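Local coordinates for protein SusD homolog (PDB 3EHM) that probably binds mucin O-glycans at the surface of a gut Bacteroides cell, as a SusD-like outer-membrane lipoprotein built on tetratricopeptide-type helical repeats, at residues V215-E220 and A355-I360; T459-L464 and W521-R526. All blocks are in the same frame, centred on the assembly; numbering follows the deposited sequence.

Interaction 1. Residues V215-E220 and A355-I360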
ATOM      1  N   VAL A 215       5.554 -14.017  -2.502  1.00 14.20           N
ATOM      2  CA  VAL A 215       5.550 -15.160  -3.412  1.00 15.36           C
ATOM      3  C   VAL A 215       5.566 -16.550  -2.779  1.00 15.61           C
ATOM      4  O   VAL A 215       5.373 -17.538  -3.485  1.00 17.42           O
ATOM      5  CB  VAL A 215       6.754 -15.106  -4.385  1.00 16.09           C
ATOM      6  CG1 VAL A 215       6.821 -13.748  -5.073  1.00 16.98           C
ATOM      7  CG2 VAL A 215       8.044 -15.392  -3.629  1.00 15.62           C
ATOM      8  N   HIS A 216       5.769 -16.644  -1.470  1.00 15.98           N
ATOM      9  CA  HIS A 216       5.853 -17.966  -0.845  1.00 16.56           C
ATOM     10  C   HIS A 216       4.687 -18.922  -1.099  1.00 17.25           C
ATOM     11  O   HIS A 216       4.901 -20.130  -1.210  1.00 18.11           O
ATOM     12  CB  HIS A 216       6.161 -17.832   0.661  1.00 16.37           C
ATOM     13  CG  HIS A 216       4.955 -17.737   1.545  1.00 17.79           C
ATOM     14  ND1 HIS A 216       4.290 -18.848   2.017  1.00 17.20           N
ATOM     15  CD2 HIS A 216       4.336 -16.666   2.095  1.00 17.62           C
ATOM     16  CE1 HIS A 216       3.315 -18.465   2.822  1.00 19.04           C
ATOM     17  NE2 HIS A 216       3.321 -17.146   2.888  1.00 18.19           N
ATOM     18  N   PHE A 217       3.466 -18.407  -1.221  1.00 16.84           N
ATOM     19  CA  PHE A 217       2.324 -19.280  -1.478  1.00 17.77           C
ATOM     20  C   PHE A 217       2.322 -19.830  -2.907  1.00 19.55           C
ATOM     21  O   PHE A 217       1.999 -20.998  -3.131  1.00 20.30           O
ATOM     22  CB  PHE A 217       1.000 -18.548  -1.216  1.00 17.10           C
ATOM     23  CG  PHE A 217       0.561 -18.580   0.225  1.00 17.98           C
ATOM     24  CD1 PHE A 217       0.288 -17.400   0.909  1.00 17.07           C
ATOM     25  CD2 PHE A 217       0.425 -19.794   0.899  1.00 19.76           C
ATOM     26  CE1 PHE A 217      -0.110 -17.423   2.249  1.00 18.10           C
ATOM     27  CE2 PHE A 217       0.028 -19.828   2.238  1.00 18.80           C
ATOM     28  CZ  PHE A 217      -0.240 -18.640   2.914  1.00 17.98           C
ATOM     29  N   ILE A 218       2.685 -18.987  -3.866  1.00 19.78           N
ATOM     30  CA  ILE A 218       2.708 -19.380  -5.272  1.00 21.50           C
ATOM     31  C   ILE A 218       4.020 -20.047  -5.672  1.00 22.62           C
ATOM     32  O   ILE A 218       4.029 -20.974  -6.482  1.00 23.86           O
ATOM     33  CB  ILE A 218       2.475 -18.153  -6.191  1.00 22.00           C
ATOM     34  CG1 ILE A 218       1.048 -17.632  -6.012  1.00 23.32           C
ATOM     35  CG2 ILE A 218       2.713 -18.531  -7.657  1.00 23.48           C
ATOM     36  CD1 ILE A 218      -0.029 -18.593  -6.496  1.00 26.62           C
ATOM     37  N   ASP A 219       5.126 -19.576  -5.103  1.00 22.05           N
ATOM     38  CA  ASP A 219       6.438 -20.130  -5.421  1.00 22.99           C
ATOM     39  C   ASP A 219       7.338 -20.136  -4.190  1.00 22.74           C
ATOM     40  O   ASP A 219       8.178 -19.251  -4.014  1.00 21.91           O
ATOM     41  CB  ASP A 219       7.100 -19.309  -6.530  1.00 22.83           C
ATOM     42  CG  ASP A 219       8.214 -20.068  -7.232  1.00 27.24           C
ATOM     43  OD1 ASP A 219       9.023 -20.723  -6.544  1.00 27.13           O
ATOM     44  OD2 ASP A 219       8.283 -19.999  -8.479  1.00 32.42           O
ATOM     45  N   GLU A 220       7.166 -21.143  -3.342  1.00 22.55           N
ATOM     46  CA  GLU A 220       7.960 -21.256  -2.126  1.00 23.69           C
ATOM     47  C   GLU A 220       9.464 -21.334  -2.402  1.00 24.44           C
ATOM     48  O   GLU A 220      10.275 -20.822  -1.625  1.00 25.18           O
ATOM     49  CB  GLU A 220       7.509 -22.480  -1.329  1.00 24.63           C
ATOM     50  CG  GLU A 220       8.337 -22.746  -0.090  1.00 28.40           C
ATOM     51  CD  GLU A 220       7.776 -23.869   0.755  1.00 30.63           C
ATOM     52  OE1 GLU A 220       7.353 -24.897   0.180  1.00 31.24           O
ATOM     53  OE2 GLU A 220       7.769 -23.728   1.996  1.00 31.83           O
ATOM     54  N   ALA A 355       7.896 -17.142   9.635  1.00 14.47           N
ATOM     55  CA  ALA A 355       8.113 -18.158  10.653  1.00 16.47           C
ATOM     56  C   ALA A 355       6.935 -19.126  10.717  1.00 16.58           C
ATOM     57  O   ALA A 355       7.115 -20.322  10.940  1.00 17.71           O
ATOM     58  CB  ALA A 355       8.328 -17.494  12.014  1.00 14.88           C
ATOM     59  N   LEU A 356       5.732 -18.603  10.510  1.00 16.50           N
ATOM     60  CA  LEU A 356       4.526 -19.424  10.551  1.00 16.29           C
ATOM     61  C   LEU A 356       4.565 -20.519   9.482  1.00 16.65           C
ATOM     62  O   LEU A 356       4.031 -21.608   9.682  1.00 17.45           O
ATOM     63  CB  LEU A 356       3.285 -18.545  10.358  1.00 15.62           C
ATOM     64  CG  LEU A 356       1.914 -19.229  10.423  1.00 16.98           C
ATOM     65  CD1 LEU A 356       1.711 -19.849  11.796  1.00 14.16           C
ATOM     66  CD2 LEU A 356       0.814 -18.203  10.141  1.00 15.76           C
ATOM     67  N   TYR A 357       5.201 -20.230   8.351  1.00 16.45           N
ATOM     68  CA  TYR A 357       5.301 -21.204   7.268  1.00 16.28           C
ATOM     69  C   TYR A 357       6.687 -21.834   7.157  1.00 17.24           C
ATOM     70  O   TYR A 357       7.068 -22.351   6.107  1.00 17.52           O
ATOM     71  CB  TYR A 357       4.876 -20.552   5.948  1.00 15.97           C
ATOM     72  CG  TYR A 357       3.382 -20.317   5.904  1.00 17.80           C
ATOM     73  CD1 TYR A 357       2.506 -21.351   5.570  1.00 19.08           C
ATOM     74  CD2 TYR A 357       2.835 -19.093   6.296  1.00 18.02           C
ATOM     75  CE1 TYR A 357       1.118 -21.176   5.633  1.00 19.63           C
ATOM     76  CE2 TYR A 357       1.453 -18.907   6.364  1.00 19.31           C
ATOM     77  CZ  TYR A 357       0.602 -19.955   6.033  1.00 20.68           C
ATOM     78  OH  TYR A 357      -0.760 -19.781   6.115  1.00 19.81           O
ATOM     79  N   ASN A 358       7.436 -21.778   8.254  1.00 18.89           N
ATOM     80  CA  ASN A 358       8.774 -22.365   8.326  1.00 20.82           C
ATOM     81  C   ASN A 358       9.797 -21.902   7.295  1.00 21.10           C
ATOM     82  O   ASN A 358      10.633 -22.692   6.854  1.00 21.01           O
ATOM     83  CB  ASN A 358       8.672 -23.890   8.259  1.00 24.23           C
ATOM     84  CG  ASN A 358       8.245 -24.504   9.573  1.00 28.77           C
ATOM     85  OD1 ASN A 358       7.172 -24.205  10.096  1.00 31.93           O
ATOM     86  ND2 ASN A 358       9.087 -25.375  10.115  1.00 33.71           N
ATOM     87  N   LEU A 359       9.744 -20.632   6.913  1.00 19.41           N
ATOM     88  CA  LEU A 359      10.700 -20.106   5.947  1.00 19.06           C
ATOM     89  C   LEU A 359      11.923 -19.576   6.701  1.00 19.11           C
ATOM     90  O   LEU A 359      13.028 -19.533   6.167  1.00 19.65           O
ATOM     91  CB  LEU A 359      10.052 -18.992   5.116  1.00 19.60           C
ATOM     92  CG  LEU A 359       8.780 -19.388   4.357  1.00 20.14           C
ATOM     93  CD1 LEU A 359       8.295 -18.213   3.523  1.00 20.96           C
ATOM     94  CD2 LEU A 359       9.058 -20.587   3.468  1.00 23.40           C
ATOM     95  N   ILE A 360      11.706 -19.170   7.948  1.00 19.19           N
ATOM     96  CA  ILE A 360      12.773 -18.664   8.808  1.00 20.20           C
ATOM     97  C   ILE A 360      12.565 -19.240  10.203  1.00 20.68           C
ATOM     98  O   ILE A 360      11.522 -19.828  10.487  1.00 20.28           O
ATOM     99  CB  ILE A 360      12.754 -17.123   8.930  1.00 19.77           C
ATOM    100  CG1 ILE A 360      11.470 -16.673   9.635  1.00 19.78           C
ATOM    101  CG2 ILE A 360      12.867 -16.483   7.558  1.00 20.94           C
ATOM    102  CD1 ILE A 360      11.425 -15.181   9.938  1.00 16.94           C
TER
HETATM  103  O   HOH W   1       5.982 -23.244   3.932  1.00 34.24           O
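The ring of Tyr357 takes the centre of this contact and receives two other rings. Phe217 turns its edge to the tyrosine face, an edge-to-face (T-shaped) pair with centroids 5.0 Å apart and planes at 75°, so that its CZ ends 3.5 Å from Tyr357 CZ. Tyr357 OH also lies close to the plane of the phenylalanine ring, at its edge. His216 brings CE1 over a face of the tyrosine, 3.6 Å from Tyr357 CD2, with the two planes oblique at 41°. The same CE1 sits above the middle of the Phe217 ring, so the imidazole tip serves both neighbours and the three rings form an aromatic cluster. At the backbone end of His216, Leu359 supplies apolar bulk, its CD1 lying 3.6 Å from His216 CB.

Nearer solvent, the contact becomes polar. Glu220 stretches its chain, CG anti to the backbone N (chi1 176°), and a water donates to both Glu220 OE2 and Tyr357 O, at 2.7 Å and 2.6 Å. The carboxylate thus reaches a backbone carbonyl that it could not pair with directly, both being acceptors.

In the second shell, His216 NE2 is hydrogen-bonded to Glu353, which fixes the imidazole and may favour its protonated form. Leu434 of helix 429-445 packs on both Phe217 and Tyr357. Asn358, with the positive phi asparagine tolerates, is the C-prime residue of a Schellman motif ending helix 344-356; the chain leaving there presents Tyr357 and Leu359 to the turn joining helices 197-215 and 220-231, in keeping with the helical, tetratricopeptide-type fold of SusD proteins.

Interaction 2. Residues T459-L464 and W521-R526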
ATOM      1  N   THR A 459      -3.814 -12.685   0.240  1.00 12.54           N
ATOM      2  CA  THR A 459      -4.247 -13.571   1.322  1.00 12.37           C
ATOM      3  C   THR A 459      -5.739 -13.691   1.605  1.00 13.45           C
ATOM      4  O   THR A 459      -6.197 -14.723   2.102  1.00 14.68           O
ATOM      5  CB  THR A 459      -3.594 -13.150   2.646  1.00 12.24           C
ATOM      6  OG1 THR A 459      -4.190 -11.926   3.098  1.00 10.36           O
ATOM      7  CG2 THR A 459      -2.099 -12.933   2.456  1.00 13.97           C
ATOM      8  N   GLY A 460      -6.492 -12.637   1.320  1.00 12.71           N
ATOM      9  CA  GLY A 460      -7.916 -12.658   1.600  1.00 13.03           C
ATOM     10  C   GLY A 460      -8.172 -11.998   2.944  1.00 11.95           C
ATOM     11  O   GLY A 460      -9.310 -11.934   3.412  1.00 11.58           O
ATOM     12  N   PHE A 461      -7.106 -11.497   3.566  1.00 12.47           N
ATOM     13  CA  PHE A 461      -7.217 -10.837   4.862  1.00 13.80           C
ATOM     14  C   PHE A 461      -6.752  -9.378   4.829  1.00 13.60           C
ATOM     15  O   PHE A 461      -5.894  -8.997   4.034  1.00 12.03           O
ATOM     16  CB  PHE A 461      -6.391 -11.583   5.914  1.00 13.35           C
ATOM     17  CG  PHE A 461      -6.717 -13.045   6.029  1.00 14.03           C
ATOM     18  CD1 PHE A 461      -8.035 -13.480   6.156  1.00 14.25           C
ATOM     19  CD2 PHE A 461      -5.695 -13.989   6.056  1.00 14.72           C
ATOM     20  CE1 PHE A 461      -8.329 -14.837   6.311  1.00 11.28           C
ATOM     21  CE2 PHE A 461      -5.976 -15.346   6.212  1.00 13.27           C
ATOM     22  CZ  PHE A 461      -7.299 -15.769   6.341  1.00 14.05           C
ATOM     23  N   PRO A 462      -7.339  -8.535   5.688  1.00 14.59           N
ATOM     24  CA  PRO A 462      -8.387  -8.905   6.642  1.00 13.57           C
ATOM     25  C   PRO A 462      -9.734  -8.904   5.924  1.00 13.81           C
ATOM     26  O   PRO A 462      -9.824  -8.457   4.783  1.00 11.55           O
ATOM     27  CB  PRO A 462      -8.296  -7.798   7.684  1.00 13.18           C
ATOM     28  CG  PRO A 462      -7.972  -6.601   6.834  1.00 14.36           C
ATOM     29  CD  PRO A 462      -6.908  -7.140   5.893  1.00 14.20           C
ATOM     30  N   TYR A 463     -10.776  -9.418   6.573  1.00 13.68           N
ATOM     31  CA  TYR A 463     -12.093  -9.405   5.954  1.00 14.36           C
ATOM     32  C   TYR A 463     -12.488  -7.935   5.863  1.00 12.90           C
ATOM     33  O   TYR A 463     -12.192  -7.153   6.764  1.00 12.96           O
ATOM     34  CB  TYR A 463     -13.103 -10.189   6.797  1.00 14.35           C
ATOM     35  CG  TYR A 463     -12.848 -11.684   6.829  1.00 15.92           C
ATOM     36  CD1 TYR A 463     -12.194 -12.324   5.770  1.00 16.33           C
ATOM     37  CD2 TYR A 463     -13.290 -12.464   7.899  1.00 16.21           C
ATOM     38  CE1 TYR A 463     -11.988 -13.707   5.779  1.00 13.83           C
ATOM     39  CE2 TYR A 463     -13.093 -13.846   7.916  1.00 14.56           C
ATOM     40  CZ  TYR A 463     -12.441 -14.456   6.854  1.00 15.60           C
ATOM     41  OH  TYR A 463     -12.245 -15.814   6.869  1.00 13.94           O
ATOM     42  N   LEU A 464     -13.160  -7.562   4.781  1.00 14.46           N
ATOM     43  CA  LEU A 464     -13.533  -6.172   4.568  1.00 14.40           C
ATOM     44  C   LEU A 464     -15.028  -5.916   4.522  1.00 16.77           C
ATOM     45  O   LEU A 464     -15.822  -6.819   4.260  1.00 16.60           O
ATOM     46  CB  LEU A 464     -12.944  -5.679   3.245  1.00 14.60           C
ATOM     47  CG  LEU A 464     -11.484  -6.015   2.945  1.00 14.34           C
ATOM     48  CD1 LEU A 464     -11.191  -5.717   1.485  1.00 15.52           C
ATOM     49  CD2 LEU A 464     -10.570  -5.224   3.859  1.00 13.10           C
ATOM     50  N   TRP A 521       0.405 -13.530  -7.742  1.00 14.76           N
ATOM     51  CA  TRP A 521       0.634 -13.939  -6.355  1.00 15.13           C
ATOM     52  C   TRP A 521      -0.583 -14.302  -5.503  1.00 14.85           C
ATOM     53  O   TRP A 521      -0.433 -14.613  -4.320  1.00 15.76           O
ATOM     54  CB  TRP A 521       1.479 -12.890  -5.614  1.00 13.31           C
ATOM     55  CG  TRP A 521       1.212 -11.451  -5.985  1.00 13.32           C
ATOM     56  CD1 TRP A 521       2.091 -10.581  -6.571  1.00 15.17           C
ATOM     57  CD2 TRP A 521      -0.001 -10.717  -5.783  1.00 12.89           C
ATOM     58  NE1 TRP A 521       1.500  -9.352  -6.747  1.00 13.19           N
ATOM     59  CE2 TRP A 521       0.217  -9.405  -6.272  1.00 13.75           C
ATOM     60  CE3 TRP A 521      -1.252 -11.036  -5.235  1.00 14.31           C
ATOM     61  CZ2 TRP A 521      -0.773  -8.415  -6.232  1.00 11.81           C
ATOM     62  CZ3 TRP A 521      -2.238 -10.047  -5.195  1.00 11.54           C
ATOM     63  CH2 TRP A 521      -1.989  -8.751  -5.692  1.00 12.55           C
ATOM     64  N   VAL A 522      -1.779 -14.285  -6.083  1.00 14.52           N
ATOM     65  CA  VAL A 522      -2.964 -14.628  -5.301  1.00 14.33           C
ATOM     66  C   VAL A 522      -2.867 -16.100  -4.922  1.00 15.92           C
ATOM     67  O   VAL A 522      -2.750 -16.961  -5.791  1.00 15.18           O
ATOM     68  CB  VAL A 522      -4.263 -14.393  -6.094  1.00 16.11           C
ATOM     69  CG1 VAL A 522      -5.466 -14.855  -5.265  1.00 15.13           C
ATOM     70  CG2 VAL A 522      -4.399 -12.918  -6.436  1.00 12.70           C
ATOM     71  N   ARG A 523      -2.911 -16.389  -3.626  1.00 15.86           N
ATOM     72  CA  ARG A 523      -2.790 -17.767  -3.171  1.00 18.10           C
ATOM     73  C   ARG A 523      -4.012 -18.615  -3.481  1.00 19.18           C
ATOM     74  O   ARG A 523      -5.128 -18.107  -3.614  1.00 18.31           O
ATOM     75  CB  ARG A 523      -2.492 -17.814  -1.667  1.00 16.94           C
ATOM     76  CG  ARG A 523      -3.644 -17.426  -0.747  1.00 17.75           C
ATOM     77  CD  ARG A 523      -3.130 -17.340   0.684  1.00 17.62           C
ATOM     78  NE  ARG A 523      -4.165 -17.074   1.680  1.00 16.34           N
ATOM     79  CZ  ARG A 523      -4.538 -17.939   2.617  1.00 16.70           C
ATOM     80  NH1 ARG A 523      -3.973 -19.137   2.688  1.00 14.17           N
ATOM     81  NH2 ARG A 523      -5.458 -17.595   3.508  1.00 15.41           N
ATOM     82  N   SER A 524      -3.785 -19.916  -3.603  1.00 19.50           N
ATOM     83  CA  SER A 524      -4.857 -20.856  -3.883  1.00 21.00           C
ATOM     84  C   SER A 524      -5.719 -21.020  -2.642  1.00 19.68           C
ATOM     85  O   SER A 524      -5.253 -20.808  -1.519  1.00 19.34           O
ATOM     86  CB  SER A 524      -4.277 -22.215  -4.281  1.00 23.09           C
ATOM     87  OG  SER A 524      -3.556 -22.112  -5.498  1.00 29.29           O
ATOM     88  N   ASN A 525      -6.978 -21.390  -2.851  1.00 19.69           N
ATOM     89  CA  ASN A 525      -7.901 -21.606  -1.745  1.00 19.51           C
ATOM     90  C   ASN A 525      -8.017 -20.364  -0.864  1.00 18.13           C
ATOM     91  O   ASN A 525      -8.115 -20.473   0.359  1.00 17.49           O
ATOM     92  CB  ASN A 525      -7.420 -22.795  -0.901  1.00 20.75           C
ATOM     93  CG  ASN A 525      -7.060 -24.012  -1.752  1.00 25.40           C
ATOM     94  OD1 ASN A 525      -7.930 -24.665  -2.329  1.00 26.25           O
ATOM     95  ND2 ASN A 525      -5.769 -24.316  -1.833  1.00 24.53           N
ATOM     96  N   ARG A 526      -8.007 -19.184  -1.482  1.00 17.82           N
ATOM     97  CA  ARG A 526      -8.111 -17.933  -0.731  1.00 16.61           C
ATOM     98  C   ARG A 526      -9.445 -17.886   0.023  1.00 16.71           C
ATOM     99  O   ARG A 526     -10.515 -18.057  -0.570  1.00 16.44           O
ATOM    100  CB  ARG A 526      -8.000 -16.737  -1.681  1.00 17.09           C
ATOM    101  CG  ARG A 526      -7.796 -15.405  -0.979  1.00 15.57           C
ATOM    102  CD  ARG A 526      -7.636 -14.280  -1.991  1.00 16.85           C
ATOM    103  NE  ARG A 526      -8.844 -14.103  -2.793  1.00 18.40           N
ATOM    104  CZ  ARG A 526      -8.939 -13.294  -3.842  1.00 18.68           C
ATOM    105  NH1 ARG A 526      -7.892 -12.580  -4.234  1.00 16.60           N
ATOM    106  NH2 ARG A 526     -10.091 -13.184  -4.489  1.00 21.29           N
TER
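Hydrogen bonding carries most of this contact. Arg523 meets the chain side-on and grips a single atom, Thr459 O, with two nitrogens: NE at 3.1 Å and NH2 at 3.3 Å from that oxygen. The NE bond lies on a lone pair in the carbonyl plane and is fairly straight (156°), the NH2 bond more bent (144°), and the oxygen stays almost within the guanidinium plane. A long, extended arginine suits this place, because it spans the gap and satisfies a carbonyl left over at the end of helix 449-459. Thr459 OG1 accepts from Phe461 N at 3.0 Å, an ST turn, and also bonds Glu455 O, so the hydroxyl links the last helical turn to the loop.

Salt bridges join Arg523 NH1 to Glu431, which should hold the guanidinium's rotation, and Arg526 NH2 to Glu487; Arg526 NH1 also hydrogen-bonds Arg457 O.

Van der Waals contacts make up the remainder. Arg523 NH2 comes obliquely to Phe461 CE2, at 3.6 Å, with ring and guanidinium planes 47° apart. Arg526 lays its aliphatic CG 3.8 Å from Gly460 CA; a CB there would clash with that CG, and the positive phi would press it against the preceding carbonyl, so glycine fits twice over. An alanine in place of Arg523 would lose both bonds to Thr459 O and the link to Glu431, and would probably loosen the C-terminal loop from the helix end. A glycine of positive phi just after helix 449-459 and the ST turn at Thr459 shape this helix end, which Arg523 ties to the C-terminal tail of the SusD-like fold.

From the N terminus, the chain passes through the earlier helices to the turn between helices 197-215 and 220-231; interaction 1 then closes a loop of 134 intervening residues when helix 344-356 ends beside that turn. Only later does interaction 2 open, at the end of helix 449-459, closing a shorter loop of 56 residues on the C-terminal tail. The two are in series, neither nested nor crossed, with centres about 15 Å apart. They nevertheless touch: Phe217 CE1 lies 3.4 Å from Arg523 CD, and Ile218 packs on Trp521 and Val522. Helix 429-445 contacts both, so the tail, the inter-helix turn and two helix ends form one continuous region.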